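Local structure of lipoate-protein ligase 1 (Plasmodium falciparum, 5T8U) at residues S154-K157 / V162-H165. The protein belongs to the lipoate-protein ligase family, with a catalytic domain related to class II aminoacyl-tRNA synthetases, and holds lipoic acid in this model. Numbering follows the deposited sequence.
With LPA (lipoic acid), chain C.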
loop_
_atom_site.group_PDB
_atom_site.type_symbol
_atom_site.label_atom_id
_atom_site.label_comp_id
_atom_site.label_asym_id
_atom_site.label_seq_id
_atom_site.Cartn_x
_atom_site.Cartn_y
_atom_site.Cartn_z
ATOM N N SER A 154 -6.686 2.251 -1.213
ATOM C CA SER A 154 -5.962 1.129 -0.636
ATOM C C SER A 154 -4.893 0.596 -1.582
ATOM O O SER A 154 -4.888 0.872 -2.785
ATOM C CB SER A 154 -6.931 0.000 -0.270
ATOM O OG SER A 154 -7.905 0.449 0.657
ATOM N N ALA A 155 -3.977 -0.180 -1.002
ATOM C CA ALA A 155 -2.944 -0.881 -1.749
ATOM C C ALA A 155 -2.566 -2.131 -0.967
ATOM O O ALA A 155 -2.803 -2.226 0.241
ATOM C CB ALA A 155 -1.717 0.003 -1.999
ATOM N N PHE A 156 -1.967 -3.094 -1.670
ATOM C CA PHE A 156 -1.792 -4.433 -1.129
ATOM C C PHE A 156 -0.385 -4.943 -1.406
ATOM O O PHE A 156 0.300 -4.488 -2.326
ATOM C CB PHE A 156 -2.817 -5.407 -1.724
ATOM C CG PHE A 156 -4.206 -4.846 -1.804
ATOM C CD1 PHE A 156 -5.106 -5.040 -0.771
ATOM C CD2 PHE A 156 -4.611 -4.119 -2.911
ATOM C CE1 PHE A 156 -6.384 -4.523 -0.843
ATOM C CE2 PHE A 156 -5.887 -3.598 -2.986
ATOM C CZ PHE A 156 -6.775 -3.801 -1.950
ATOM N N LYS A 157 0.035 -5.903 -0.584
ATOM C CA LYS A 157 1.271 -6.643 -0.794
ATOM C C LYS A 157 1.104 -8.025 -0.181
ATOM O O LYS A 157 0.536 -8.165 0.906
ATOM C CB LYS A 157 2.481 -5.928 -0.184
ATOM C CG LYS A 157 3.750 -6.767 -0.156
ATOM C CD LYS A 157 4.981 -5.902 0.061
ATOM C CE LYS A 157 6.261 -6.726 0.030
ATOM N NZ LYS A 157 6.483 -7.387 -1.287
ATOM N N VAL A 162 1.807 -13.870 4.994
ATOM C CA VAL A 162 1.167 -12.630 5.414
ATOM C C VAL A 162 0.547 -11.941 4.209
ATOM O O VAL A 162 1.104 -11.972 3.107
ATOM C CB VAL A 162 2.170 -11.687 6.108
ATOM C CG1 VAL A 162 1.449 -10.491 6.699
ATOM C CG2 VAL A 162 2.942 -12.431 7.183
ATOM N N PHE A 163 -0.606 -11.314 4.427
ATOM C CA PHE A 163 -1.237 -10.441 3.449
ATOM C C PHE A 163 -1.438 -9.074 4.085
ATOM O O PHE A 163 -1.995 -8.973 5.187
ATOM C CB PHE A 163 -2.576 -11.003 2.969
ATOM C CG PHE A 163 -3.356 -10.047 2.112
ATOM C CD1 PHE A 163 -2.989 -9.815 0.796
ATOM C CD2 PHE A 163 -4.455 -9.376 2.624
ATOM C CE1 PHE A 163 -3.706 -8.933 0.007
ATOM C CE2 PHE A 163 -5.174 -8.496 1.840
ATOM C CZ PHE A 163 -4.799 -8.274 0.531
ATOM N N LEU A 164 -0.982 -8.032 3.390
ATOM C CA LEU A 164 -1.010 -6.666 3.895
ATOM C C LEU A 164 -1.896 -5.819 2.995
ATOM O O LEU A 164 -1.591 -5.637 1.811
ATOM C CB LEU A 164 0.404 -6.083 3.966
ATOM C CG LEU A 164 0.548 -4.662 4.526
ATOM C CD1 LEU A 164 1.886 -4.500 5.227
ATOM C CD2 LEU A 164 0.422 -3.615 3.434
ATOM N N HIS A 165 -2.985 -5.303 3.559
ATOM C CA HIS A 165 -3.902 -4.392 2.876
ATOM C C HIS A 165 -3.884 -3.080 3.655
ATOM O O HIS A 165 -4.545 -2.961 4.691
ATOM C CB HIS A 165 -5.309 -4.990 2.804
ATOM C CG HIS A 165 -6.378 -4.014 2.412
ATOM N ND1 HIS A 165 -7.720 -4.320 2.482
ATOM C CD2 HIS A 165 -6.307 -2.746 1.942
ATOM C CE1 HIS A 165 -8.429 -3.281 2.078
ATOM N NE2 HIS A 165 -7.595 -2.313 1.746
HETATM C C1 LPA C . -4.438 4.426 -4.713
HETATM O O1 LPA C . -5.373 5.268 -4.736
HETATM C C2 LPA C . -4.082 3.719 -3.407
HETATM O O2 LPA C . -3.799 4.164 -5.766
HETATM C C3 LPA C . -3.471 4.731 -2.442
HETATM C C4 LPA C . -2.782 4.004 -1.289
HETATM C C5 LPA C . -1.928 5.008 -0.516
HETATM C C6 LPA C . -1.179 4.364 0.481
HETATM S S6 LPA C . 0.030 5.239 0.863
HETATM C C7 LPA C . -2.256 4.150 2.125
HETATM C C8 LPA C . -1.311 4.400 3.385
HETATM S S8 LPA C . 0.331 4.881 2.730
#
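His165 and Phe156 face each other as a non-hydrogen-bonded antiparallel pair, and their first torsions turn the side chains to run alongside each other on the same face of the sheet: CG of His165 stands anti to the backbone N (chi1 167°), whereas CG of Phe156 stands anti to its carbonyl carbon (chi1 -43°). CE1 of Phe156 sits over the centre of the imidazole, 3.3 Å from CG of His165, with the ring planes inclined at 46°. The neighbouring CD1 of Phe156 also meets CZ of Phe163, at 3.5 Å; these two phenyl rings meet rim to rim, forming with His165 an aromatic cluster against Thr117 of helix 117-132. Flat rings suit the layer between sheet and helix, and histidine adds a polar edge. There NE2 of His165 shares a hydrogen bond of 3.0 Å with OG of Ser154, which lies in the imidazole plane; serine is small enough to fit beside the ring. The side-chain amide of Asn120 (ND2) hydrogen-bonds ND1 of His165, which should hold the imidazole in one orientation. One residue nearer the turn, Lys157 and Leu164 form a hydrogen-bonded antiparallel pair, with Lys157 N to Leu164 O and Leu164 N to Lys157 O both 2.9 Å. Their side chains leave on the face opposite the aromatic cluster, where both touch Leu33 of helix 22-34: buried Leu164 suits this apolar packing, while partly exposed Lys157 offers a long aliphatic chain whose amine end leads away from strand 162-170. At the far end, Ser154 O approaches C2 of lipoic acid at 3.0 Å, placing its backbone in the pocket wall. The arrangement is a beta hairpin within the mixed sheet of the lipoyl protein ligase catalytic domain, packed between helices and bordering the lipoic acid pocket.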